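Local coordinates for protein carboxypeptidase 1 (Deinococcus radiodurans str. R1, PDB 5GIV) that probably releases amino acids one after another from the C-terminus of peptides with broad specificity, as a zinc-dependent metallopeptidase of the M32 family, at residues L30-D33 / Q34-L38; S142-A145 / A146-F149; Y464-G467 / R468-P472; L490-L493 / R494-G498. All blocks are in the same frame, centred on the assembly; numbering follows the deposited sequence.

Contact 1: residues L30-D33 / Q34-L38; sequences LGWD and QSTFL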
# COMPACT_ATOMS: atom_id res chain seq x y z
N LEU A 30 4.67 0.66 4.91
CA LEU A 30 3.77 1.07 5.99
C LEU A 30 3.62 2.58 6.03
O LEU A 30 2.53 3.09 6.26
CB LEU A 30 4.29 0.55 7.33
CG LEU A 30 4.09 -0.94 7.59
CD1 LEU A 30 5.01 -1.37 8.74
CD2 LEU A 30 2.63 -1.23 7.91
N GLY A 31 4.72 3.31 5.80
CA GLY A 31 4.65 4.76 5.78
C GLY A 31 4.01 5.31 4.52
O GLY A 31 3.23 6.27 4.57
N TRP A 32 4.33 4.71 3.37
CA TRP A 32 3.72 5.16 2.12
C TRP A 32 2.21 5.00 2.17
O TRP A 32 1.46 5.92 1.82
CB TRP A 32 4.31 4.41 0.93
CG TRP A 32 3.56 4.66 -0.35
CD1 TRP A 32 3.81 5.64 -1.27
CD2 TRP A 32 2.47 3.89 -0.87
NE1 TRP A 32 2.93 5.53 -2.33
CE2 TRP A 32 2.10 4.47 -2.10
CE3 TRP A 32 1.76 2.78 -0.40
CZ2 TRP A 32 1.04 3.98 -2.87
CZ3 TRP A 32 0.72 2.28 -1.17
CH2 TRP A 32 0.37 2.88 -2.39
N ASP A 33 1.73 3.84 2.62
CA ASP A 33 0.30 3.62 2.72
C ASP A 33 -0.33 4.54 3.76
O ASP A 33 -1.46 5.01 3.58
CB ASP A 33 0.03 2.14 3.05
CG ASP A 33 -1.45 1.85 3.28
OD1 ASP A 33 -2.21 1.73 2.28
OD2 ASP A 33 -1.84 1.73 4.46
N GLN A 34 0.40 4.82 4.85
CA GLN A 34 -0.11 5.73 5.87
C GLN A 34 -0.41 7.11 5.29
O GLN A 34 -1.38 7.76 5.70
CB GLN A 34 0.89 5.83 7.01
CG GLN A 34 0.53 6.82 8.08
CD GLN A 34 1.70 7.14 8.99
OE1 GLN A 34 2.83 7.39 8.53
NE2 GLN A 34 1.46 7.10 10.29
N SER A 35 0.40 7.56 4.35
CA SER A 35 0.23 8.88 3.75
C SER A 35 -0.76 8.91 2.60
O SER A 35 -1.20 9.99 2.21
CB SER A 35 1.58 9.40 3.26
OG SER A 35 2.48 9.54 4.34
N THR A 36 -1.10 7.76 2.01
CA THR A 36 -1.93 7.74 0.82
C THR A 36 -3.33 7.20 1.08
O THR A 36 -4.32 7.84 0.71
CB THR A 36 -1.27 6.92 -0.29
OG1 THR A 36 -0.96 5.61 0.22
CG2 THR A 36 0.02 7.58 -0.75
N PHE A 37 -3.44 6.00 1.65
CA PHE A 37 -4.72 5.31 1.67
C PHE A 37 -5.21 4.88 3.04
O PHE A 37 -6.34 4.42 3.15
CB PHE A 37 -4.65 4.09 0.73
CG PHE A 37 -4.33 4.47 -0.70
CD1 PHE A 37 -5.24 5.20 -1.46
CD2 PHE A 37 -3.12 4.11 -1.27
CE1 PHE A 37 -4.94 5.56 -2.77
CE2 PHE A 37 -2.82 4.46 -2.58
CZ PHE A 37 -3.73 5.18 -3.33
N LEU A 38 -4.41 5.02 4.09
CA LEU A 38 -4.82 4.58 5.41
C LEU A 38 -6.14 5.24 5.80
O LEU A 38 -6.23 6.48 5.77
CB LEU A 38 -3.74 4.92 6.42
CG LEU A 38 -3.99 4.37 7.82
CD1 LEU A 38 -3.89 2.84 7.79
CD2 LEU A 38 -3.02 4.98 8.84

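Contact 2: residues S142-A145 / A146-F149; sequences SLQA and ASYF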
# COMPACT_ATOMS: atom_id res chain seq x y z
N SER A 142 17.91 16.12 21.49
CA SER A 142 18.82 16.32 20.37
C SER A 142 20.26 16.47 20.85
O SER A 142 21.19 15.88 20.29
CB SER A 142 18.41 17.54 19.53
OG SER A 142 17.14 17.35 18.94
N LEU A 143 20.46 17.25 21.91
CA LEU A 143 21.80 17.40 22.47
C LEU A 143 22.30 16.08 23.04
O LEU A 143 23.48 15.73 22.87
CB LEU A 143 21.79 18.48 23.54
CG LEU A 143 21.62 19.90 23.00
CD1 LEU A 143 21.35 20.84 24.14
CD2 LEU A 143 22.87 20.33 22.21
N GLN A 144 21.42 15.33 23.70
CA GLN A 144 21.81 14.04 24.25
C GLN A 144 22.20 13.06 23.15
O GLN A 144 23.21 12.36 23.27
CB GLN A 144 20.67 13.47 25.09
CG GLN A 144 21.04 12.18 25.77
CD GLN A 144 20.02 11.76 26.80
OE1 GLN A 144 19.19 12.57 27.24
NE2 GLN A 144 20.10 10.50 27.22
N ALA A 145 21.41 13.01 22.07
CA ALA A 145 21.75 12.10 20.98
C ALA A 145 23.12 12.44 20.41
O ALA A 145 23.94 11.54 20.17
CB ALA A 145 20.69 12.17 19.89
N ALA A 146 23.40 13.72 20.22
CA ALA A 146 24.70 14.11 19.69
C ALA A 146 25.83 13.76 20.65
O ALA A 146 26.95 13.49 20.21
CB ALA A 146 24.71 15.60 19.36
N SER A 147 25.55 13.76 21.96
CA SER A 147 26.61 13.48 22.92
C SER A 147 27.10 12.04 22.85
O SER A 147 28.20 11.76 23.33
CB SER A 147 26.14 13.80 24.34
OG SER A 147 25.16 12.88 24.79
N TYR A 148 26.33 11.13 22.25
CA TYR A 148 26.84 9.78 22.02
C TYR A 148 27.91 9.73 20.94
O TYR A 148 28.49 8.66 20.72
CB TYR A 148 25.70 8.83 21.63
CG TYR A 148 24.73 8.56 22.75
CD1 TYR A 148 25.12 7.82 23.86
CD2 TYR A 148 23.43 9.02 22.68
CE1 TYR A 148 24.22 7.57 24.89
CE2 TYR A 148 22.53 8.77 23.70
CZ TYR A 148 22.93 8.05 24.80
OH TYR A 148 22.03 7.81 25.81
N PHE A 149 28.18 10.85 20.27
CA PHE A 149 29.20 10.93 19.22
C PHE A 149 30.15 12.07 19.55
O PHE A 149 30.16 13.12 18.89
CB PHE A 149 28.54 11.10 17.85
CG PHE A 149 27.69 9.93 17.46
CD1 PHE A 149 26.39 9.81 17.94
CD2 PHE A 149 28.19 8.93 16.63
CE1 PHE A 149 25.60 8.72 17.60
CE2 PHE A 149 27.41 7.85 16.27
CZ PHE A 149 26.11 7.74 16.76

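Contact 3: residues Y464-G467 / R468-P472; sequences YRHG and RRWTP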
# COMPACT_ATOMS: atom_id res chain seq x y z
N TYR A 464 24.31 8.43 -10.22
CA TYR A 464 23.31 7.52 -9.67
C TYR A 464 23.88 6.13 -9.42
O TYR A 464 23.70 5.56 -8.33
CB TYR A 464 22.11 7.41 -10.62
CG TYR A 464 21.42 8.71 -10.94
CD1 TYR A 464 21.71 9.87 -10.24
CD2 TYR A 464 20.50 8.79 -11.98
CE1 TYR A 464 21.09 11.07 -10.55
CE2 TYR A 464 19.88 9.97 -12.29
CZ TYR A 464 20.17 11.11 -11.58
OH TYR A 464 19.55 12.29 -11.90
N ARG A 465 24.55 5.54 -10.42
CA ARG A 465 24.85 4.12 -10.33
C ARG A 465 25.68 3.80 -9.10
O ARG A 465 25.56 2.70 -8.55
CB ARG A 465 25.56 3.64 -11.59
CG ARG A 465 26.99 4.18 -11.78
CD ARG A 465 27.65 3.56 -13.00
NE ARG A 465 28.99 4.11 -13.23
CZ ARG A 465 30.12 3.41 -13.18
NH1 ARG A 465 30.10 2.10 -12.92
NH2 ARG A 465 31.27 4.03 -13.40
N HIS A 466 26.51 4.75 -8.65
CA HIS A 466 27.40 4.47 -7.54
C HIS A 466 26.69 4.37 -6.19
O HIS A 466 27.25 3.76 -5.27
CB HIS A 466 28.51 5.52 -7.46
CG HIS A 466 29.37 5.56 -8.68
ND1 HIS A 466 29.46 6.66 -9.51
CD2 HIS A 466 30.17 4.61 -9.23
CE1 HIS A 466 30.28 6.39 -10.50
NE2 HIS A 466 30.72 5.15 -10.36
N GLY A 467 25.49 4.93 -6.04
CA GLY A 467 24.86 4.88 -4.74
C GLY A 467 25.76 5.42 -3.65
O GLY A 467 26.21 6.57 -3.72
N ARG A 468 26.10 4.59 -2.66
CA ARG A 468 26.96 5.00 -1.55
C ARG A 468 28.41 4.56 -1.75
O ARG A 468 29.23 4.70 -0.83
CB ARG A 468 26.38 4.45 -0.24
CG ARG A 468 24.96 4.97 0.06
CD ARG A 468 24.34 4.40 1.34
NE ARG A 468 24.87 4.95 2.58
CZ ARG A 468 24.87 4.31 3.75
NH1 ARG A 468 24.38 3.07 3.85
NH2 ARG A 468 25.35 4.91 4.83
N ARG A 469 28.77 4.06 -2.95
CA ARG A 469 30.12 3.55 -3.20
C ARG A 469 31.19 4.60 -2.90
O ARG A 469 32.26 4.27 -2.37
CB ARG A 469 30.23 3.08 -4.66
CG ARG A 469 31.65 2.99 -5.22
CD ARG A 469 32.33 1.76 -4.70
NE ARG A 469 33.71 1.59 -5.18
CZ ARG A 469 34.78 2.10 -4.60
NH1 ARG A 469 34.66 2.88 -3.53
NH2 ARG A 469 35.99 1.86 -5.09
N TRP A 470 30.94 5.86 -3.24
CA TRP A 470 31.86 6.95 -2.93
C TRP A 470 31.27 7.84 -1.85
O TRP A 470 30.05 7.96 -1.73
CB TRP A 470 32.17 7.78 -4.18
CG TRP A 470 32.67 6.97 -5.34
CD1 TRP A 470 32.01 6.67 -6.49
CD2 TRP A 470 33.97 6.36 -5.46
NE1 TRP A 470 32.81 5.91 -7.32
CE2 TRP A 470 34.01 5.71 -6.71
CE3 TRP A 470 35.10 6.31 -4.63
CZ2 TRP A 470 35.14 5.01 -7.15
CZ3 TRP A 470 36.21 5.62 -5.06
CH2 TRP A 470 36.23 4.98 -6.31
N THR A 471 32.14 8.46 -1.05
CA THR A 471 31.68 9.48 -0.13
C THR A 471 31.15 10.67 -0.91
O THR A 471 31.50 10.87 -2.08
CB THR A 471 32.80 9.95 0.81
OG1 THR A 471 33.77 10.71 0.07
CG2 THR A 471 33.48 8.78 1.46
N PRO A 472 30.31 11.50 -0.29
CA PRO A 472 29.80 12.68 -1.01
C PRO A 472 30.90 13.50 -1.66
O PRO A 472 30.82 13.84 -2.84
CB PRO A 472 29.04 13.44 0.08
CG PRO A 472 28.60 12.37 1.05
CD PRO A 472 29.72 11.36 1.05
O HOH W 1 28.89 7.48 -4.10

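Contact 4: residues L490-L493 / R494-G498; sequences LKYL and RGKYG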
# COMPACT_ATOMS: atom_id res chain seq x y z
N LEU A 490 25.75 30.21 -8.83
CA LEU A 490 25.54 31.65 -8.93
C LEU A 490 25.62 32.11 -10.37
O LEU A 490 24.88 33.02 -10.78
CB LEU A 490 26.55 32.40 -8.07
CG LEU A 490 26.44 32.11 -6.56
CD1 LEU A 490 27.48 32.89 -5.79
CD2 LEU A 490 25.01 32.39 -6.04
N LYS A 491 26.49 31.49 -11.17
CA LYS A 491 26.55 31.86 -12.58
C LYS A 491 25.24 31.54 -13.29
O LYS A 491 24.75 32.34 -14.09
CB LYS A 491 27.69 31.11 -13.27
CG LYS A 491 27.78 31.46 -14.74
CD LYS A 491 28.87 30.69 -15.47
CE LYS A 491 28.78 31.01 -16.96
NZ LYS A 491 29.62 30.13 -17.83
N TYR A 492 24.64 30.38 -12.98
CA TYR A 492 23.40 29.98 -13.61
C TYR A 492 22.27 30.95 -13.29
O TYR A 492 21.52 31.36 -14.18
CB TYR A 492 23.04 28.55 -13.19
CG TYR A 492 21.55 28.26 -13.16
CD1 TYR A 492 20.81 28.20 -14.33
CD2 TYR A 492 20.88 28.03 -11.96
CE1 TYR A 492 19.47 27.94 -14.32
CE2 TYR A 492 19.53 27.77 -11.93
CZ TYR A 492 18.82 27.72 -13.12
OH TYR A 492 17.47 27.47 -13.12
N LEU A 493 22.12 31.32 -12.02
CA LEU A 493 21.01 32.19 -11.63
C LEU A 493 21.21 33.60 -12.18
O LEU A 493 20.29 34.18 -12.78
CB LEU A 493 20.89 32.22 -10.11
CG LEU A 493 20.44 30.92 -9.44
CD1 LEU A 493 20.54 31.08 -7.93
CD2 LEU A 493 19.02 30.57 -9.86
N ARG A 494 22.42 34.15 -12.02
CA ARG A 494 22.70 35.48 -12.54
C ARG A 494 22.41 35.54 -14.04
O ARG A 494 21.79 36.49 -14.53
CB ARG A 494 24.15 35.85 -12.26
CG ARG A 494 24.44 36.19 -10.81
CD ARG A 494 25.93 36.42 -10.57
NE ARG A 494 26.18 37.00 -9.25
CZ ARG A 494 27.26 36.76 -8.51
NH1 ARG A 494 28.21 35.93 -8.95
NH2 ARG A 494 27.40 37.35 -7.33
N GLY A 495 22.82 34.50 -14.77
CA GLY A 495 22.56 34.48 -16.20
C GLY A 495 21.08 34.34 -16.52
O GLY A 495 20.54 35.05 -17.38
N LYS A 496 20.40 33.42 -15.83
CA LYS A 496 18.99 33.17 -16.14
C LYS A 496 18.12 34.38 -15.80
O LYS A 496 17.33 34.84 -16.62
CB LYS A 496 18.51 31.93 -15.40
CG LYS A 496 17.03 31.65 -15.55
CD LYS A 496 16.61 30.44 -14.72
CE LYS A 496 15.14 30.16 -14.89
NZ LYS A 496 14.71 28.97 -14.13
N TYR A 497 18.26 34.90 -14.58
CA TYR A 497 17.40 35.98 -14.13
C TYR A 497 17.88 37.33 -14.61
O TYR A 497 17.07 38.23 -14.84
CB TYR A 497 17.28 35.94 -12.60
CG TYR A 497 16.41 34.77 -12.20
CD1 TYR A 497 16.95 33.52 -11.96
CD2 TYR A 497 15.03 34.92 -12.12
CE1 TYR A 497 16.14 32.45 -11.63
CE2 TYR A 497 14.21 33.86 -11.80
CZ TYR A 497 14.77 32.63 -11.55
OH TYR A 497 13.94 31.58 -11.24
N GLY A 498 19.19 37.49 -14.83
CA GLY A 498 19.66 38.68 -15.51
C GLY A 498 19.00 38.86 -16.86
O GLY A 498 18.61 39.97 -17.22
O HOH W 2 16.00 26.87 -15.80

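Contact 1: residues L30-D33 / Q34-L38
One face of the W32 indole is covered by the side chain of T36, whose CG2 stands 4.1 Å from the centroid of the five-membered ring in a CH-pi contact, with OG1 over the six-membered part. F37 offers its edge to the W32 face in an offset edge-to-face pair, the planes 66° apart, and its CE2 comes within 3.6 Å of W32 CH2. D33 OD1 also lies at the edge of the F37 ring, 3.7 Å from CB of F37. T36 meets W32 this way because its OG1 sits between the backbone N and the carbonyl carbon (chi1 54°), where it donates to W32 O at 2.9 Å. Three amides grip D33 O: T36 N from well above the carbonyl plane, F37 N at 2.9 Å and L38 N at 3.0 Å. The D33 carboxylate is held by salt bridges to R46 and to R247 of the second subunit, while R247 of the same chain makes a cation-pi contact with W32. With an alanine at W32, T36 CG2 and the F37 edge would probably lose the surface they lean on, leaving the phenyl freer to turn. F37 is the first residue to leave helical angles and D33 O takes amides at i+3, i+4 and i+5, which marks the C-terminal end of helix 8-36; the stack of F37 on F37 of the second subunit places that end at the dimer interface.

Contact 2: residues S142-A145 / A146-F149
Q144, with CG anti to its backbone N (chi1 -176°) and the chain extended beyond, runs alongside Y148, whose CG lies beside its own backbone N (chi1 -68°). The two side chains point the same way, amide and ring planes 43° apart, and bring Q144 NE2 to 3.6 Å from Y148 OH. S147 turns its OG back onto the helix to donate to Q144 O at 2.5 Å, a hydrogen bond whose unusual shortness is doubtful at this resolution. The same carbonyl oxygen lies 3.4 Å from Y148 CD2. These contacts belong to the last turns of helix 128-147, and the backbone bonds record how it tightens: A146 N to S142 O (3.1 Å) and S147 N to L143 O are i to i+4, whereas Y148 N to A145 O (3.2 Å) and F149 N to A146 O are i to i+3. The Y148 amide reaches A145 O from far above the carbonyl plane, as a tight turn imposes. A145 O also lies at the edges of both the Y148 and F149 rings, 3.7 Å from CD1 of F149. Y148 meets F104 edge-to-face and F149 stacks on Y158, tying this stretch to helices 102-122 and 155-163. One turn back, S142 OG bonds to T138 O of the same helix and to I415 N.

Contact 3: residues Y464-G467 / R468-P472
R469 N donates to H466 O at 2.8 Å with an N-H...O angle of 164°, closing the type II' turn H466-R469; the donor stands above the carbonyl plane. G467 has the positive phi that favours glycine, and a CB there would clash with R468 N. Just before it, G467 N bonds to Y464 O, closing a type I turn. A water spans the next step, donating to G467 O (2.9 Å) and to W470 O (2.7 Å). Over this backbone the W470 edge meets the H466 face, an edge-to-face pair with planes 71° apart: W470 NE1 lies 3.5 Å from CD2 of H466, toward the ring's rim, while R465 CG covers the centre of the opposite face. R469 NH1 in turn lies over a face of the indole. A serine in place of H466 would remove that imidazole, so the W470 edge would probably lose its packing surface and the indole be less firmly fixed. The turns link helix 453-464 to helix 472-480, where T471 is the N-cap, its side chain capping a backbone N just beyond and its own N donating to the E474 carboxylate, consistent with a capping box. R468 ties the loop to D93 of helix 81-99 and to P285 O.

Contact 4: residues L490-L493 / R494-G498
R494 donates its backbone N to L490 O at 3.0 Å and then sends its side chain back along the helix, extended from CG to NE, so that one guanidinium face lies over L490 CB, with NH1 4.0 Å from it. G495 follows with its N bonded to K491 O. K496 N bonds to Y492 O at 2.9 Å; its chain leaves anti to the backbone N (chi1 175°) and stays fully extended, running beside Y492 in the same direction. K496 CD passes 3.8 Å from Y492 CE1, and K496 NZ donates to Y492 OH at 3.3 Å. A water near the plane of the tyrosine ring completes a triangle, accepting from K496 NZ at 3.0 Å and donating to Y492 OH. Both polar ends have further partners: E354 binds K496, Y492 and Y497 OH, and N341 takes K496 NZ. Y497 N donates to L493 O at 2.8 Å with an N-H...O angle of 171°, approaching nearly in line with the C=O bond, and its CE1 lies 3.9 Å from CD2 of L493; L493 O lies at the edge of this ring. G498 N continues the pattern by bonding to R494 O. Regular i to i+4 bonding marks an amphipathic alpha-helix, 487-501, with L490 and L493 packed on helix 169-193 and Y492, K496 and Y497 gathered about E354.

In the fold
The four contacts follow one another along the chain without overlap, and none touches another; all belong to the M32 peptidase fold of a largely helical subunit. Contact 1 lies at the end of helix 8-36 and contact 2 at that of helix 128-147, their centres 31 Å apart; contact 3 joins helices 453-464 and 472-480, and contact 4 lies within helix 487-501. Contacts 1 and 4, whose centres are about 40 Å apart, fall on opposite sides of the chain's centre. Contacts 2 and 3 come nearest, about 12 Å between nearest atoms, and both reach helix 81-99. Of the four, only contact 1 touches the second subunit, so it alone bears directly on the dimer.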